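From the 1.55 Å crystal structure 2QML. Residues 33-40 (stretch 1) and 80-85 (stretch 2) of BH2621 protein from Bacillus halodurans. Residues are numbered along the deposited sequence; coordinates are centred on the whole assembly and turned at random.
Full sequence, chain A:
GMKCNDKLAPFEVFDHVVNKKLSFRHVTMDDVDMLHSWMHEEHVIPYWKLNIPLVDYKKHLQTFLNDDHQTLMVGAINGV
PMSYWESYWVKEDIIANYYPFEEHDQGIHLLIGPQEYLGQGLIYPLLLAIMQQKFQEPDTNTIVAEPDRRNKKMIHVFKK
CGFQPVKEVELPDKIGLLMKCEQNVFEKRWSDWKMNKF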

ATOM      1  N   ASP A  33     -15.725   8.953  -7.344  1.00 20.86           N
ATOM      2  CA  ASP A  33     -16.731   9.067  -6.287  1.00 22.38           C
ATOM      3  C   ASP A  33     -16.477   8.063  -5.146  1.00 19.25           C
ATOM      4  O   ASP A  33     -16.626   8.390  -3.960  1.00 21.36           O
HETATM    5  N   MSE A  34     -16.145   6.839  -5.508  1.00 20.63           N
HETATM    6  CA  MSE A  34     -15.881   5.812  -4.530  1.00 22.40           C
HETATM    7  C   MSE A  34     -14.660   6.148  -3.695  1.00 23.16           C
HETATM    8  O   MSE A  34     -14.696   6.045  -2.472  1.00 21.61           O
ATOM      9  N   LEU A  35     -13.588   6.547  -4.348  1.00 21.03           N
ATOM     10  CA  LEU A  35     -12.342   6.887  -3.661  1.00 22.55           C
ATOM     11  C   LEU A  35     -12.558   8.117  -2.748  1.00 21.40           C
ATOM     12  O   LEU A  35     -12.074   8.172  -1.597  1.00 19.18           O
ATOM     13  N   HIS A  36     -13.295   9.106  -3.256  1.00 21.99           N
ATOM     14  CA  HIS A  36     -13.654  10.307  -2.470  1.00 22.31           C
ATOM     15  C   HIS A  36     -14.389   9.931  -1.173  1.00 22.57           C
ATOM     16  O   HIS A  36     -14.114  10.458  -0.105  1.00 20.31           O
ATOM     17  N   SER A  37     -15.316   8.977  -1.260  1.00 20.69           N
ATOM     18  CA  SER A  37     -16.029   8.458  -0.087  1.00 22.19           C
ATOM     19  C   SER A  37     -15.042   7.797   0.913  1.00 21.50           C
ATOM     20  O   SER A  37     -15.089   8.045   2.137  1.00 19.83           O
ATOM     21  N   TRP A  38     -14.126   6.995   0.409  1.00 21.18           N
ATOM     22  CA  TRP A  38     -13.125   6.373   1.283  1.00 21.26           C
ATOM     23  C   TRP A  38     -12.254   7.393   2.003  1.00 19.75           C
ATOM     24  O   TRP A  38     -11.940   7.209   3.195  1.00 21.61           O
HETATM   25  N   MSE A  39     -11.882   8.476   1.292  1.00 19.48           N
HETATM   26  CA  MSE A  39     -11.103   9.566   1.846  1.00 22.08           C
HETATM   27  C   MSE A  39     -11.819  10.367   2.936  1.00 21.74           C
HETATM   28  O   MSE A  39     -11.176  11.148   3.621  1.00 21.47           O
ATOM     29  N   HIS A  40     -13.125  10.197   3.040  1.00 20.42           N
ATOM     30  CA  HIS A  40     -13.916  10.817   4.079  1.00 22.17           C
ATOM     31  C   HIS A  40     -14.183   9.857   5.258  1.00 22.83           C
ATOM     32  O   HIS A  40     -14.876  10.199   6.198  1.00 23.61           O
ATOM     33  N   VAL A  80     -15.393  -7.270  -4.671  1.00 23.35           N
ATOM     34  CA  VAL A  80     -15.844  -6.052  -4.016  1.00 23.26           C
ATOM     35  C   VAL A  80     -14.646  -5.160  -3.737  1.00 23.45           C
ATOM     36  O   VAL A  80     -13.759  -5.565  -3.033  1.00 23.32           O
ATOM     37  N   PRO A  81     -14.625  -3.960  -4.307  1.00 21.69           N
ATOM     38  CA  PRO A  81     -13.495  -3.049  -4.144  1.00 21.00           C
ATOM     39  C   PRO A  81     -13.500  -2.505  -2.715  1.00 20.36           C
ATOM     40  O   PRO A  81     -14.542  -2.085  -2.205  1.00 22.46           O
HETATM   41  N   MSE A  82     -12.371  -2.546  -2.031  1.00 19.01           N
HETATM   42  CA  MSE A  82     -12.354  -2.126  -0.615  1.00 19.43           C
HETATM   43  C   MSE A  82     -11.006  -1.588  -0.107  1.00 22.71           C
HETATM   44  O   MSE A  82     -10.844  -1.308   1.064  1.00 20.05           O
ATOM     45  N   SER A  83     -10.068  -1.365  -1.020  1.00 21.00           N
ATOM     46  CA  SER A  83      -8.751  -0.873  -0.663  1.00 22.30           C
ATOM     47  C   SER A  83      -8.119  -0.074  -1.804  1.00 19.65           C
ATOM     48  O   SER A  83      -8.389  -0.292  -2.995  1.00 20.41           O
ATOM     49  N   TYR A  84      -7.289   0.869  -1.423  1.00 20.23           N
ATOM     50  CA  TYR A  84      -6.617   1.775  -2.341  1.00 20.53           C
ATOM     51  C   TYR A  84      -5.119   1.674  -2.036  1.00 21.65           C
ATOM     52  O   TYR A  84      -4.720   1.647  -0.867  1.00 20.56           O
ATOM     53  N   TRP A  85      -4.340   1.708  -3.105  1.00 21.47           N
ATOM     54  CA  TRP A  85      -2.923   1.464  -3.059  1.00 21.15           C
ATOM     55  C   TRP A  85      -2.176   2.413  -3.981  1.00 20.90           C
ATOM     56  O   TRP A  85      -2.601   2.685  -5.118  1.00 20.86           O
TER

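The helix of stretch 1 lies across the strand of stretch 2 at 78°, with axes 9.9 Å apart at closest approach. That separation leaves room for one layer of side chains; the side-chain contacts are apolar, no hydrogen bond crosses between the stretches, and the two sides together bury 327 Å². The CA-to-CB bonds of Met 34, Leu 35 and Trp 38 point toward the strand, while Asp 33, His 36, Ser 37 and His 40 are out of reach. From the strand, Pro 81 and Tyr 84 point toward the helix; Met 82 and Ser 83 point away, so between the two projecting residues the helix meets backbone.

Trp 38 fills that hollow. With chi1 m (-59°) and chi2 at -13°, its six-membered ring reaches down to the strand: CZ2 lies 3.6 Å from Pro 81 O, CH2 lies 3.7 Å from Met 82 N, and CZ3 comes within 3.4 Å of Ser 83 O, which sits at the ring edge, near its plane. The flanking bumps complete the fit, with Pro 81 CB 4.3 Å from Trp 38 CH2 and Tyr 84 CB 3.9 Å from Trp 38 CZ3.

Met 34, a selenomethionine, is extended through chi1 and chi2 (both t) before chi3 turns to p; its SE rests 3.7 Å from Pro 81 CG, on a ring with C-gamma endo pucker.

Tyr 84, chi1 t (168°), sets its ring against Leu 35 and Met 39, which approach from the same side of its plane. Leu 35 (m, t) places CD2 3.8 Å from Tyr 84 CD1. Selenomethionine Met 39 starts sideways, but its m, m, t conformation brings CE to 3.9 Å from Tyr 84 CE2.

Trp 85 NE1 donates a hydrogen bond to Ser 83 OG (2.8 Å, 151°) within the strand, and Tyr 84 OH is hydrogen-bonded to a residue just beyond one of the stretches.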

ATOM      1  CB  ASP A  33     -18.147   8.906  -6.857  1.00 22.57           C
ATOM      2  CG  ASP A  33     -18.461   9.935  -7.940  1.00 29.98           C
ATOM      3  OD1 ASP A  33     -18.351  11.132  -7.721  1.00 33.11           O
ATOM      4  OD2 ASP A  33     -18.804   9.525  -9.046  1.00 49.02           O
HETATM    5  CB  MSE A  34     -15.661   4.460  -5.227  1.00 19.98           C
HETATM    6  CG  MSE A  34     -15.308   3.333  -4.274  1.00 20.14           C
HETATM    7 SE   MSE A  34     -15.294   1.635  -5.230  0.75 26.28          SE
HETATM    8  CE  MSE A  34     -13.747   1.839  -6.302  1.00 21.33           C
ATOM      9  CB  LEU A  35     -11.200   7.085  -4.649  1.00 21.06           C
ATOM     10  CG  LEU A  35     -10.738   5.832  -5.396  1.00 22.54           C
ATOM     11  CD1 LEU A  35      -9.629   6.204  -6.363  1.00 21.82           C
ATOM     12  CD2 LEU A  35     -10.315   4.755  -4.421  1.00 24.78           C
ATOM     13  CB  HIS A  36     -14.474  11.236  -3.345  1.00 21.70           C
ATOM     14  CG  HIS A  36     -14.992  12.437  -2.623  1.00 18.34           C
ATOM     15  ND1 HIS A  36     -16.306  12.544  -2.222  1.00 23.89           N
ATOM     16  CD2 HIS A  36     -14.364  13.554  -2.183  1.00 21.00           C
ATOM     17  CE1 HIS A  36     -16.465  13.690  -1.591  1.00 23.45           C
ATOM     18  NE2 HIS A  36     -15.311  14.327  -1.566  1.00 23.31           N
ATOM     19  CB  SER A  37     -17.101   7.466  -0.517  1.00 24.28           C
ATOM     20  OG  SER A  37     -17.786   7.011   0.611  1.00 24.12           O
ATOM     21  CB  TRP A  38     -12.213   5.385   0.538  1.00 21.23           C
ATOM     22  CG  TRP A  38     -12.938   4.244  -0.114  1.00 24.48           C
ATOM     23  CD1 TRP A  38     -14.208   3.884   0.087  1.00 20.54           C
ATOM     24  CD2 TRP A  38     -12.371   3.238  -0.962  1.00 19.43           C
ATOM     25  NE1 TRP A  38     -14.527   2.753  -0.652  1.00 22.87           N
ATOM     26  CE2 TRP A  38     -13.411   2.327  -1.290  1.00 24.19           C
ATOM     27  CE3 TRP A  38     -11.104   3.007  -1.470  1.00 21.44           C
ATOM     28  CZ2 TRP A  38     -13.214   1.235  -2.126  1.00 19.89           C
ATOM     29  CZ3 TRP A  38     -10.930   1.925  -2.315  1.00 23.23           C
ATOM     30  CH2 TRP A  38     -11.966   1.069  -2.633  1.00 24.02           C
HETATM   31  CB  MSE A  39     -10.636  10.519   0.742  1.00 20.78           C
HETATM   32  CG  MSE A  39      -9.580   9.903  -0.156  1.00 17.22           C
HETATM   33 SE   MSE A  39      -8.081   8.977   0.757  0.75 23.65          SE
HETATM   34  CE  MSE A  39      -6.932   8.607  -0.797  1.00 22.90           C
ATOM     35  CB  HIS A  40     -15.200  11.430   3.483  1.00 21.96           C
ATOM     36  CG  HIS A  40     -14.953  12.733   2.790  1.00 25.27           C
ATOM     37  ND1 HIS A  40     -15.186  13.950   3.402  1.00 29.93           N
ATOM     38  CD2 HIS A  40     -14.439  13.021   1.566  1.00 24.14           C
ATOM     39  CE1 HIS A  40     -14.854  14.925   2.576  1.00 27.47           C
ATOM     40  NE2 HIS A  40     -14.369  14.396   1.469  1.00 27.43           N
ATOM     41  CB  VAL A  80     -16.620  -6.345  -2.709  1.00 23.23           C
ATOM     42  CG1 VAL A  80     -17.010  -5.037  -2.023  1.00 23.06           C
ATOM     43  CG2 VAL A  80     -17.901  -7.290  -2.940  1.00 22.79           C
ATOM     44  CB  PRO A  81     -13.777  -1.943  -5.131  1.00 24.33           C
ATOM     45  CG  PRO A  81     -15.281  -2.020  -5.350  1.00 20.68           C
ATOM     46  CD  PRO A  81     -15.732  -3.377  -5.077  1.00 23.52           C
HETATM   47  CB  MSE A  82     -12.872  -3.291   0.257  1.00 19.69           C
HETATM   48  CG  MSE A  82     -12.318  -4.692  -0.066  1.00 19.95           C
HETATM   49 SE   MSE A  82     -10.390  -4.876  -0.001  0.75 24.18          SE
HETATM   50  CE  MSE A  82     -10.183  -4.712   1.952  1.00 21.84           C
ATOM     51  CB  SER A  83      -7.866  -2.036  -0.202  1.00 19.57           C
ATOM     52  OG  SER A  83      -7.696  -2.981  -1.225  1.00 18.89           O
ATOM     53  CB  TYR A  84      -7.196   3.200  -2.244  1.00 22.73           C
ATOM     54  CG  TYR A  84      -6.403   4.293  -2.937  1.00 23.25           C
ATOM     55  CD1 TYR A  84      -6.542   4.552  -4.310  1.00 21.70           C
ATOM     56  CD2 TYR A  84      -5.520   5.085  -2.224  1.00 23.97           C
ATOM     57  CE1 TYR A  84      -5.834   5.568  -4.935  1.00 22.79           C
ATOM     58  CE2 TYR A  84      -4.838   6.095  -2.839  1.00 20.27           C
ATOM     59  CZ  TYR A  84      -4.979   6.307  -4.202  1.00 20.52           C
ATOM     60  OH  TYR A  84      -4.282   7.312  -4.809  1.00 20.88           O
ATOM     61  CB  TRP A  85      -2.605  -0.005  -3.474  1.00 20.38           C
ATOM     62  CG  TRP A  85      -3.426  -1.013  -2.761  1.00 19.23           C
ATOM     63  CD1 TRP A  85      -4.762  -1.296  -2.977  1.00 23.52           C
ATOM     64  CD2 TRP A  85      -3.022  -1.804  -1.653  1.00 18.12           C
ATOM     65  NE1 TRP A  85      -5.165  -2.208  -2.125  1.00 21.81           N
ATOM     66  CE2 TRP A  85      -4.166  -2.549  -1.259  1.00 20.30           C
ATOM     67  CE3 TRP A  85      -1.825  -1.973  -0.950  1.00 22.39           C
ATOM     68  CZ2 TRP A  85      -4.144  -3.458  -0.201  1.00 23.65           C
ATOM     69  CZ3 TRP A  85      -1.792  -2.895   0.072  1.00 21.37           C
ATOM     70  CH2 TRP A  85      -2.944  -3.616   0.441  1.00 23.07           C
TER